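Local coordinates for protein acetyltransferase, GNAT family (PDB 3IWG) that probably transfers acyl groups, such as the acetyl group of acetyl-CoA, to an acceptor, as GNAT-family acetyltransferases do, at residues 79-84 with 112-116. Residues are numbered along the deposited sequence; the frame is centred on the assembly and turned at random.
Sequences SQELFT and LCLDN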
ATOM      1  N   SER A  79      27.775  17.374  20.436  1.00 37.86           N
ATOM      2  CA  SER A  79      27.294  16.399  19.452  1.00 37.04           C
ATOM      3  C   SER A  79      28.102  15.094  19.499  1.00 36.58           C
ATOM      4  O   SER A  79      27.533  13.984  19.440  1.00 35.62           O
ATOM      5  CB  SER A  79      27.291  16.988  18.026  1.00 36.77           C
ATOM      6  OG  SER A  79      26.569  16.166  17.127  1.00 35.42           O
ATOM      7  N   GLN A  80      29.416  15.242  19.623  1.00 35.42           N
ATOM      8  CA  GLN A  80      30.326  14.127  19.703  1.00 35.23           C
ATOM      9  C   GLN A  80      30.124  13.364  20.995  1.00 35.27           C
ATOM     10  O   GLN A  80      30.120  12.132  20.988  1.00 35.21           O
ATOM     11  CB  GLN A  80      31.784  14.625  19.595  1.00 35.47           C
ATOM     12  CG  GLN A  80      32.081  15.385  18.292  1.00 35.38           C
ATOM     13  CD  GLN A  80      33.535  15.834  18.139  1.00 37.96           C
ATOM     14  OE1 GLN A  80      33.784  16.962  17.723  1.00 38.15           O
ATOM     15  NE2 GLN A  80      34.496  14.953  18.456  1.00 37.65           N
ATOM     16  N   GLU A  81      30.001  14.095  22.102  1.00 35.59           N
ATOM     17  CA  GLU A  81      29.731  13.507  23.423  1.00 36.18           C
ATOM     18  C   GLU A  81      28.465  12.686  23.287  1.00 35.42           C
ATOM     19  O   GLU A  81      28.424  11.509  23.649  1.00 35.88           O
ATOM     20  CB  GLU A  81      29.496  14.591  24.504  1.00 36.96           C
ATOM     21  CG  GLU A  81      30.719  15.280  25.098  1.00 39.71           C
ATOM     22  CD  GLU A  81      30.373  16.239  26.291  1.00 44.16           C
ATOM     23  OE1 GLU A  81      30.636  15.871  27.461  1.00 45.94           O
ATOM     24  OE2 GLU A  81      29.846  17.364  26.077  1.00 47.27           O
ATOM     25  N   LEU A  82      27.440  13.307  22.717  1.00 34.54           N
ATOM     26  CA  LEU A  82      26.130  12.650  22.516  1.00 33.91           C
ATOM     27  C   LEU A  82      26.195  11.352  21.695  1.00 33.16           C
ATOM     28  O   LEU A  82      25.867  10.262  22.172  1.00 32.51           O
ATOM     29  CB  LEU A  82      25.141  13.635  21.883  1.00 33.78           C
ATOM     30  CG  LEU A  82      23.718  13.086  21.671  1.00 34.69           C
ATOM     31  CD1 LEU A  82      23.118  12.501  22.978  1.00 33.33           C
ATOM     32  CD2 LEU A  82      22.817  14.149  21.068  1.00 34.48           C
ATOM     33  N   PHE A  83      26.660  11.464  20.470  1.00 32.82           N
ATOM     34  CA  PHE A  83      26.762  10.298  19.620  1.00 33.02           C
ATOM     35  C   PHE A  83      27.543   9.153  20.267  1.00 33.39           C
ATOM     36  O   PHE A  83      27.127   8.003  20.182  1.00 33.32           O
ATOM     37  CB  PHE A  83      27.370  10.664  18.261  1.00 33.14           C
ATOM     38  CG  PHE A  83      27.071   9.658  17.177  1.00 32.71           C
ATOM     39  CD1 PHE A  83      27.808   8.494  17.071  1.00 30.04           C
ATOM     40  CD2 PHE A  83      26.042   9.883  16.280  1.00 30.67           C
ATOM     41  CE1 PHE A  83      27.517   7.598  16.116  1.00 29.95           C
ATOM     42  CE2 PHE A  83      25.771   8.992  15.302  1.00 30.02           C
ATOM     43  CZ  PHE A  83      26.497   7.852  15.212  1.00 30.42           C
ATOM     44  N   THR A  84      28.677   9.464  20.893  1.00 33.89           N
ATOM     45  CA  THR A  84      29.478   8.462  21.598  1.00 33.93           C
ATOM     46  C   THR A  84      28.662   7.758  22.689  1.00 35.10           C
ATOM     47  O   THR A  84      28.648   6.544  22.762  1.00 35.69           O
ATOM     48  CB  THR A  84      30.766   9.101  22.218  1.00 34.27           C
ATOM     49  OG1 THR A  84      31.653   9.519  21.166  1.00 32.77           O
ATOM     50  CG2 THR A  84      31.491   8.122  23.163  1.00 32.13           C
ATOM     51  N   LEU A 112      30.412  11.114  12.545  1.00 24.56           N
ATOM     52  CA  LEU A 112      30.305  10.597  13.893  1.00 24.03           C
ATOM     53  C   LEU A 112      30.320   9.110  13.855  1.00 23.16           C
ATOM     54  O   LEU A 112      30.873   8.490  14.755  1.00 23.43           O
ATOM     55  CB  LEU A 112      29.057  11.142  14.596  1.00 24.37           C
ATOM     56  CG  LEU A 112      29.101  12.667  14.717  1.00 24.92           C
ATOM     57  CD1 LEU A 112      27.746  13.295  15.191  1.00 27.79           C
ATOM     58  CD2 LEU A 112      30.230  13.029  15.665  1.00 25.41           C
ATOM     59  N   CYS A 113      29.747   8.529  12.808  1.00 23.03           N
ATOM     60  CA  CYS A 113      29.799   7.083  12.632  1.00 23.04           C
ATOM     61  C   CYS A 113      31.224   6.617  12.445  1.00 22.84           C
ATOM     62  O   CYS A 113      31.667   5.662  13.087  1.00 22.66           O
ATOM     63  CB  CYS A 113      28.976   6.631  11.428  1.00 23.84           C
ATOM     64  SG  CYS A 113      27.125   6.869  11.562  1.00 25.66           S
ATOM     65  N   LEU A 114      31.946   7.298  11.558  1.00 22.86           N
ATOM     66  CA  LEU A 114      33.373   7.030  11.341  1.00 22.03           C
ATOM     67  C   LEU A 114      34.102   6.984  12.668  1.00 21.94           C
ATOM     68  O   LEU A 114      34.756   6.001  12.930  1.00 20.40           O
ATOM     69  CB  LEU A 114      34.009   8.059  10.393  1.00 21.47           C
ATOM     70  CG  LEU A 114      33.571   7.842   8.943  1.00 21.28           C
ATOM     71  CD1 LEU A 114      33.902   9.011   8.038  1.00 20.42           C
ATOM     72  CD2 LEU A 114      34.161   6.534   8.421  1.00 22.53           C
ATOM     73  N   ASP A 115      33.908   8.008  13.513  1.00 22.58           N
ATOM     74  CA  ASP A 115      34.587   8.132  14.817  1.00 23.66           C
ATOM     75  C   ASP A 115      34.307   6.961  15.722  1.00 24.29           C
ATOM     76  O   ASP A 115      35.163   6.510  16.466  1.00 24.37           O
ATOM     77  CB  ASP A 115      34.111   9.404  15.588  1.00 24.23           C
ATOM     78  CG  ASP A 115      34.629  10.741  14.978  1.00 25.30           C
ATOM     79  OD1 ASP A 115      35.554  10.693  14.133  1.00 25.95           O
ATOM     80  OD2 ASP A 115      34.132  11.840  15.358  1.00 24.84           O
ATOM     81  N   ASN A 116      33.085   6.451  15.670  1.00 24.99           N
ATOM     82  CA  ASN A 116      32.658   5.555  16.720  1.00 24.85           C
ATOM     83  C   ASN A 116      32.439   4.137  16.314  1.00 25.20           C
ATOM     84  O   ASN A 116      31.967   3.354  17.127  1.00 25.57           O
ATOM     85  CB  ASN A 116      31.371   6.084  17.311  1.00 24.08           C
ATOM     86  CG  ASN A 116      31.557   7.386  17.952  1.00 22.25           C
ATOM     87  OD1 ASN A 116      31.989   7.456  19.095  1.00 19.26           O
ATOM     88  ND2 ASN A 116      31.216   8.450  17.231  1.00 20.72           N
TER
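Phe-83 and Leu-112 meet where two helical segments, 79-84 and 112-116, cross at -58° with their axes 10.2 Å apart at closest approach. Both belong to the GNAT domain toward the N-terminal end of this chain, where helices 76-87 and 107-116 lie side by side and pack on strands 65-71 and 99-103. The Phe-83 ring lies between them and carries much of the contact. With CG anti to the backbone N (chi1 -160°), it reaches toward the second helix and takes Leu-112 CB over one face, a CH-pi contact with CB 3.7 Å from the ring centroid. Farther along the leucine, CD1 lies by Ser-79 OG, which is hydrogen-bonded to Tyr-69, while CD2 rests 4.0 Å from Gln-80 CG. Cys-113 comes to the far end of the ring at a slant, its SG 3.8 Å from Phe-83 CZ, and its side chain also touches Ala-100 and Val-102 of strand 99-103. Tyr-69 of strand 65-71 meets the Phe-83 ring edge-to-face and also touches Leu-112. An alanine in place of Phe-83 is likely to open a gap between the helices, leaving Leu-112 CB and Cys-113 SG without their aromatic neighbour. The Asn-116 amide, its plane 33° from that of the ring, brings ND2 within 3.4 Å of Phe-83 CD1. ND2 also points back to Leu-112 O, at a distance so short (2.5 Å) that the exact position is doubtful. On the amide's other branch, OD1 sits 2.9 Å from Thr-84 OG1, which also lies 3.0 Å from Gln-80 O.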